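Local atomic coordinates of protein CyaY (Psychromonas ingrahamii, PDB entry 4HS5), a protein that probably binds iron and takes part in iron-sulfur cluster assembly, perhaps as a regulator of the process. Residues 16-28 / 93-105. Residues are numbered along the deposited sequence; the frame is centred on the assembly and turned at random.
Sequences KIEEKIEESGADV and IFKQSKETVDFTE
Phe103 and Lys20 approach to 5.7 Å between their CA atoms, and Val101 and Ser24 to 5.6 Å, because the extended tail 99-103 runs back along the end of helix 3-24, antiparallel to it. Lys98, with positive phi, is the first residue after helix 85-97 to leave helical backbone angles. The Phe103 ring turns inward: its CD2 lies 3.5 Å from Lys20 CB, CE2 meets Ile17 CG2 at 3.8 Å, and the carbonyl O of Ile17 sits at the ring edge, in plane. Val101 CG1 rests over one face of the ring, offset toward the rim, while Val101 CG2 packs against Ala26 CB. In the frataxin fold, two helices pack on one side of an antiparallel sheet, and here the C-terminal tail fills the groove between them; Phe103 also touches Leu86 and Leu89 of helix 85-97. At the last residue of helix 3-24, Ser24 OG donates to Ile21 O and accepts from Ala26 N (2.9 Å), an ST turn. Next along, Asp27 N donates to Glu99 OE1 (3.0 Å) on its syn side, bent (137°) and tilted from the carboxylate plane, and weakly to OE2. Asp27 OD1 stands 3.4 Å from Glu99 OE2, a like-charged pair whose repulsion these bonds probably help to offset. Lys20, bent at chi2 (-69°), brings NZ within 2.9 Å of Glu105 O, above the carbonyl plane. Asp102 OD2 accepts from Thr104 N, an Asx turn, and from Glu105 N, the wider Asx motif, on one carboxylate face.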
loop_
_atom_site.group_PDB
_atom_site.type_symbol
_atom_site.label_atom_id
_atom_site.label_comp_id
_atom_site.label_asym_id
_atom_site.label_seq_id
_atom_site.Cartn_x
_atom_site.Cartn_y
_atom_site.Cartn_z
ATOM N N LYS A 16 -2.541 7.775 4.235
ATOM C CA LYS A 16 -3.594 7.767 3.205
ATOM C C LYS A 16 -4.274 6.401 3.174
ATOM O O LYS A 16 -5.497 6.298 3.102
ATOM C CB LYS A 16 -3.001 8.096 1.833
ATOM C CG LYS A 16 -4.008 8.206 0.690
ATOM C CD LYS A 16 -3.286 8.687 -0.568
ATOM C CE LYS A 16 -4.252 9.055 -1.688
ATOM N NZ LYS A 16 -4.694 10.479 -1.641
ATOM N N ILE A 17 -3.486 5.339 3.268
ATOM C CA ILE A 17 -4.058 4.001 3.252
ATOM C C ILE A 17 -4.966 3.825 4.462
ATOM O O ILE A 17 -6.103 3.354 4.326
ATOM C CB ILE A 17 -2.966 2.925 3.221
ATOM C CG1 ILE A 17 -2.247 2.941 1.870
ATOM C CG2 ILE A 17 -3.569 1.551 3.480
ATOM C CD1 ILE A 17 -0.941 2.152 1.887
ATOM N N GLU A 18 -4.495 4.238 5.635
ATOM C CA GLU A 18 -5.259 4.130 6.876
ATOM C C GLU A 18 -6.535 4.963 6.848
ATOM O O GLU A 18 -7.611 4.482 7.215
ATOM C CB GLU A 18 -4.384 4.516 8.065
ATOM C CG GLU A 18 -3.265 3.530 8.259
ATOM C CD GLU A 18 -2.173 4.045 9.153
ATOM O OE1 GLU A 18 -2.276 5.196 9.628
ATOM O OE2 GLU A 18 -1.204 3.290 9.368
ATOM N N GLU A 19 -6.407 6.211 6.422
ATOM C CA GLU A 19 -7.557 7.092 6.332
ATOM C C GLU A 19 -8.596 6.585 5.332
ATOM O O GLU A 19 -9.792 6.644 5.621
ATOM C CB GLU A 19 -7.102 8.507 5.981
ATOM C CG GLU A 19 -8.205 9.539 6.045
ATOM C CD GLU A 19 -9.059 9.510 4.807
ATOM O OE1 GLU A 19 -8.536 9.089 3.759
ATOM O OE2 GLU A 19 -10.249 9.871 4.883
ATOM N N LYS A 20 -8.151 6.107 4.166
ATOM C CA LYS A 20 -9.078 5.635 3.130
ATOM C C LYS A 20 -9.831 4.389 3.565
ATOM O O LYS A 20 -10.990 4.212 3.189
ATOM C CB LYS A 20 -8.368 5.385 1.805
ATOM C CG LYS A 20 -7.946 6.649 1.074
ATOM C CD LYS A 20 -9.153 7.421 0.541
ATOM C CE LYS A 20 -8.726 8.794 0.055
ATOM N NZ LYS A 20 -9.772 9.471 -0.765
ATOM N N ILE A 21 -9.173 3.525 4.336
ATOM C CA ILE A 21 -9.826 2.381 4.965
ATOM C C ILE A 21 -10.923 2.842 5.934
ATOM O O ILE A 21 -12.052 2.352 5.872
ATOM C CB ILE A 21 -8.804 1.469 5.689
ATOM C CG1 ILE A 21 -7.996 0.657 4.672
ATOM C CG2 ILE A 21 -9.492 0.515 6.633
ATOM C CD1 ILE A 21 -6.795 -0.018 5.261
ATOM N N GLU A 22 -10.606 3.799 6.810
ATOM C CA GLU A 22 -11.566 4.289 7.800
ATOM C C GLU A 22 -12.746 4.938 7.102
ATOM O O GLU A 22 -13.892 4.821 7.534
ATOM C CB GLU A 22 -10.895 5.316 8.727
ATOM C CG GLU A 22 -9.819 4.754 9.645
ATOM C CD GLU A 22 -10.348 3.786 10.691
ATOM O OE1 GLU A 22 -11.577 3.741 10.918
ATOM O OE2 GLU A 22 -9.535 3.069 11.304
ATOM N N GLU A 23 -12.443 5.604 6.004
ATOM C CA GLU A 23 -13.388 6.378 5.231
ATOM C C GLU A 23 -14.341 5.477 4.435
ATOM O O GLU A 23 -15.535 5.767 4.311
ATOM C CB GLU A 23 -12.569 7.238 4.294
ATOM C CG GLU A 23 -13.289 8.304 3.558
ATOM C CD GLU A 23 -12.479 8.727 2.374
ATOM O OE1 GLU A 23 -12.771 8.243 1.266
ATOM O OE2 GLU A 23 -11.511 9.490 2.559
ATOM N N SER A 24 -13.802 4.384 3.905
ATOM C CA SER A 24 -14.560 3.430 3.099
ATOM C C SER A 24 -15.551 2.668 3.966
ATOM O O SER A 24 -16.557 2.150 3.467
ATOM C CB SER A 24 -13.610 2.414 2.486
ATOM O OG SER A 24 -13.180 1.501 3.478
ATOM N N GLY A 25 -15.253 2.584 5.257
ATOM C CA GLY A 25 -16.024 1.769 6.186
ATOM C C GLY A 25 -15.671 0.289 6.156
ATOM O O GLY A 25 -16.203 -0.510 6.930
ATOM N N ALA A 26 -14.752 -0.080 5.273
ATOM C CA ALA A 26 -14.466 -1.498 5.034
ATOM C C ALA A 26 -13.890 -2.260 6.225
ATOM O O ALA A 26 -13.240 -1.689 7.109
ATOM C CB ALA A 26 -13.561 -1.653 3.823
ATOM N N ASP A 27 -14.133 -3.569 6.236
ATOM C CA ASP A 27 -13.620 -4.422 7.294
ATOM C C ASP A 27 -12.213 -4.851 6.952
ATOM O O ASP A 27 -11.961 -5.982 6.534
ATOM C CB ASP A 27 -14.522 -5.636 7.481
ATOM C CG ASP A 27 -15.930 -5.248 7.874
ATOM O OD1 ASP A 27 -16.858 -5.623 7.138
ATOM O OD2 ASP A 27 -16.095 -4.558 8.898
ATOM N N VAL A 28 -11.302 -3.902 7.103
ATOM C CA VAL A 28 -9.888 -4.147 6.909
ATOM C C VAL A 28 -9.163 -3.687 8.164
ATOM O O VAL A 28 -9.258 -2.512 8.545
ATOM C CB VAL A 28 -9.362 -3.367 5.707
ATOM C CG1 VAL A 28 -7.894 -3.659 5.505
ATOM C CG2 VAL A 28 -10.140 -3.739 4.458
ATOM N N ILE A 93 -7.321 -5.714 -2.738
ATOM C CA ILE A 93 -8.276 -5.823 -1.644
ATOM C C ILE A 93 -9.568 -6.463 -2.163
ATOM O O ILE A 93 -10.158 -7.321 -1.504
ATOM C CB ILE A 93 -8.556 -4.446 -0.987
ATOM C CG1 ILE A 93 -7.314 -3.946 -0.231
ATOM C CG2 ILE A 93 -9.765 -4.511 -0.057
ATOM C CD1 ILE A 93 -7.499 -2.608 0.474
ATOM N N PHE A 94 -9.988 -6.074 -3.365
ATOM C CA PHE A 94 -11.197 -6.660 -3.931
ATOM C C PHE A 94 -10.965 -8.102 -4.382
ATOM O O PHE A 94 -11.837 -8.959 -4.226
ATOM C CB PHE A 94 -11.731 -5.835 -5.105
ATOM C CG PHE A 94 -13.036 -6.351 -5.636
ATOM C CD1 PHE A 94 -14.215 -6.078 -4.968
ATOM C CD2 PHE A 94 -13.074 -7.141 -6.773
ATOM C CE1 PHE A 94 -15.432 -6.568 -5.438
ATOM C CE2 PHE A 94 -14.278 -7.645 -7.246
ATOM C CZ PHE A 94 -15.458 -7.357 -6.577
ATOM N N LYS A 95 -9.804 -8.364 -4.970
ATOM C CA LYS A 95 -9.514 -9.669 -5.554
ATOM C C LYS A 95 -9.270 -10.731 -4.490
ATOM O O LYS A 95 -9.536 -11.912 -4.724
ATOM C CB LYS A 95 -8.344 -9.552 -6.536
ATOM C CG LYS A 95 -7.454 -10.767 -6.705
ATOM C CD LYS A 95 -6.226 -10.378 -7.537
ATOM C CE LYS A 95 -5.469 -9.197 -6.910
ATOM N NZ LYS A 95 -4.354 -9.617 -6.005
ATOM N N GLN A 96 -8.810 -10.317 -3.311
ATOM C CA GLN A 96 -8.583 -11.252 -2.208
ATOM C C GLN A 96 -9.773 -11.382 -1.278
ATOM O O GLN A 96 -9.911 -12.396 -0.587
ATOM C CB GLN A 96 -7.385 -10.819 -1.363
ATOM C CG GLN A 96 -6.059 -11.007 -2.041
ATOM C CD GLN A 96 -4.895 -10.839 -1.089
ATOM O OE1 GLN A 96 -5.061 -10.821 0.137
ATOM N NE2 GLN A 96 -3.700 -10.731 -1.654
ATOM N N SER A 97 -10.625 -10.362 -1.246
ATOM C CA SER A 97 -11.633 -10.267 -0.195
ATOM C C SER A 97 -12.998 -9.702 -0.622
ATOM O O SER A 97 -13.934 -9.655 0.178
ATOM C CB SER A 97 -11.077 -9.432 0.944
ATOM O OG SER A 97 -10.970 -8.078 0.536
ATOM N N LYS A 98 -13.100 -9.259 -1.871
ATOM C CA LYS A 98 -14.365 -8.748 -2.431
ATOM C C LYS A 98 -14.981 -7.510 -1.762
ATOM O O LYS A 98 -16.163 -7.227 -1.947
ATOM C CB LYS A 98 -15.407 -9.869 -2.570
ATOM C CG LYS A 98 -14.930 -11.043 -3.407
ATOM C CD LYS A 98 -14.418 -10.594 -4.769
ATOM C CE LYS A 98 -13.502 -11.651 -5.375
ATOM N NZ LYS A 98 -12.882 -11.184 -6.641
ATOM N N GLU A 99 -14.191 -6.740 -1.020
ATOM C CA GLU A 99 -14.712 -5.464 -0.543
ATOM C C GLU A 99 -14.019 -4.350 -1.308
ATOM O O GLU A 99 -12.978 -4.561 -1.944
ATOM C CB GLU A 99 -14.515 -5.290 0.958
ATOM C CG GLU A 99 -15.671 -4.684 1.728
ATOM C CD GLU A 99 -15.432 -4.755 3.233
ATOM O OE1 GLU A 99 -14.295 -5.070 3.638
ATOM O OE2 GLU A 99 -16.372 -4.490 4.003
ATOM N N THR A 100 -14.635 -3.179 -1.260
ATOM C CA THR A 100 -14.199 -2.050 -2.057
ATOM C C THR A 100 -13.638 -0.952 -1.157
ATOM O O THR A 100 -14.280 -0.507 -0.201
ATOM C CB THR A 100 -15.336 -1.538 -2.964
ATOM O OG1 THR A 100 -15.725 -2.579 -3.874
ATOM C CG2 THR A 100 -14.897 -0.327 -3.764
ATOM N N VAL A 101 -12.395 -0.577 -1.431
ATOM C CA VAL A 101 -11.780 0.603 -0.831
ATOM C C VAL A 101 -11.147 1.343 -1.990
ATOM O O VAL A 101 -10.231 0.826 -2.633
ATOM C CB VAL A 101 -10.686 0.263 0.213
ATOM C CG1 VAL A 101 -10.073 1.544 0.765
ATOM C CG2 VAL A 101 -11.244 -0.565 1.362
ATOM N N ASP A 102 -11.664 2.531 -2.281
ATOM C CA ASP A 102 -11.059 3.390 -3.292
ATOM C C ASP A 102 -10.038 4.277 -2.589
ATOM O O ASP A 102 -10.395 5.053 -1.712
ATOM C CB ASP A 102 -12.142 4.239 -3.963
ATOM C CG ASP A 102 -11.643 4.979 -5.188
ATOM O OD1 ASP A 102 -12.496 5.479 -5.948
ATOM O OD2 ASP A 102 -10.414 5.060 -5.400
ATOM N N PHE A 103 -8.767 4.150 -2.964
ATOM C CA PHE A 103 -7.707 4.928 -2.329
ATOM C C PHE A 103 -7.383 6.183 -3.108
ATOM O O PHE A 103 -6.660 7.052 -2.621
ATOM C CB PHE A 103 -6.433 4.095 -2.222
ATOM C CG PHE A 103 -6.536 2.954 -1.258
ATOM C CD1 PHE A 103 -6.810 1.675 -1.706
ATOM C CD2 PHE A 103 -6.346 3.164 0.098
ATOM C CE1 PHE A 103 -6.912 0.621 -0.821
ATOM C CE2 PHE A 103 -6.442 2.115 1.000
ATOM C CZ PHE A 103 -6.722 0.835 0.542
ATOM N N THR A 104 -7.927 6.280 -4.318
ATOM C CA THR A 104 -7.546 7.351 -5.235
ATOM C C THR A 104 -8.503 8.540 -5.199
ATOM O O THR A 104 -8.080 9.675 -5.003
ATOM C CB THR A 104 -7.406 6.813 -6.669
ATOM O OG1 THR A 104 -6.395 5.793 -6.694
ATOM C CG2 THR A 104 -7.011 7.932 -7.617
ATOM N N GLU A 105 -9.791 8.277 -5.403
ATOM C CA GLU A 105 -10.802 9.326 -5.412
ATOM C C GLU A 105 -11.319 9.613 -3.999
ATOM O O GLU A 105 -11.252 8.752 -3.123
ATOM C CB GLU A 105 -11.969 8.937 -6.328
ATOM C CG GLU A 105 -11.671 9.054 -7.823
ATOM C CD GLU A 105 -10.970 7.844 -8.401
ATOM O OE1 GLU A 105 -11.127 6.731 -7.860
ATOM O OE2 GLU A 105 -10.272 7.996 -9.423
HETATM O O HOH W 1 -7.065 10.488 -2.143
HETATM O O HOH W 2 -11.838 5.000 0.295
HETATM O O HOH W 3 -8.918 11.966 -2.804
HETATM O O HOH W 4 -12.445 7.545 -1.265
#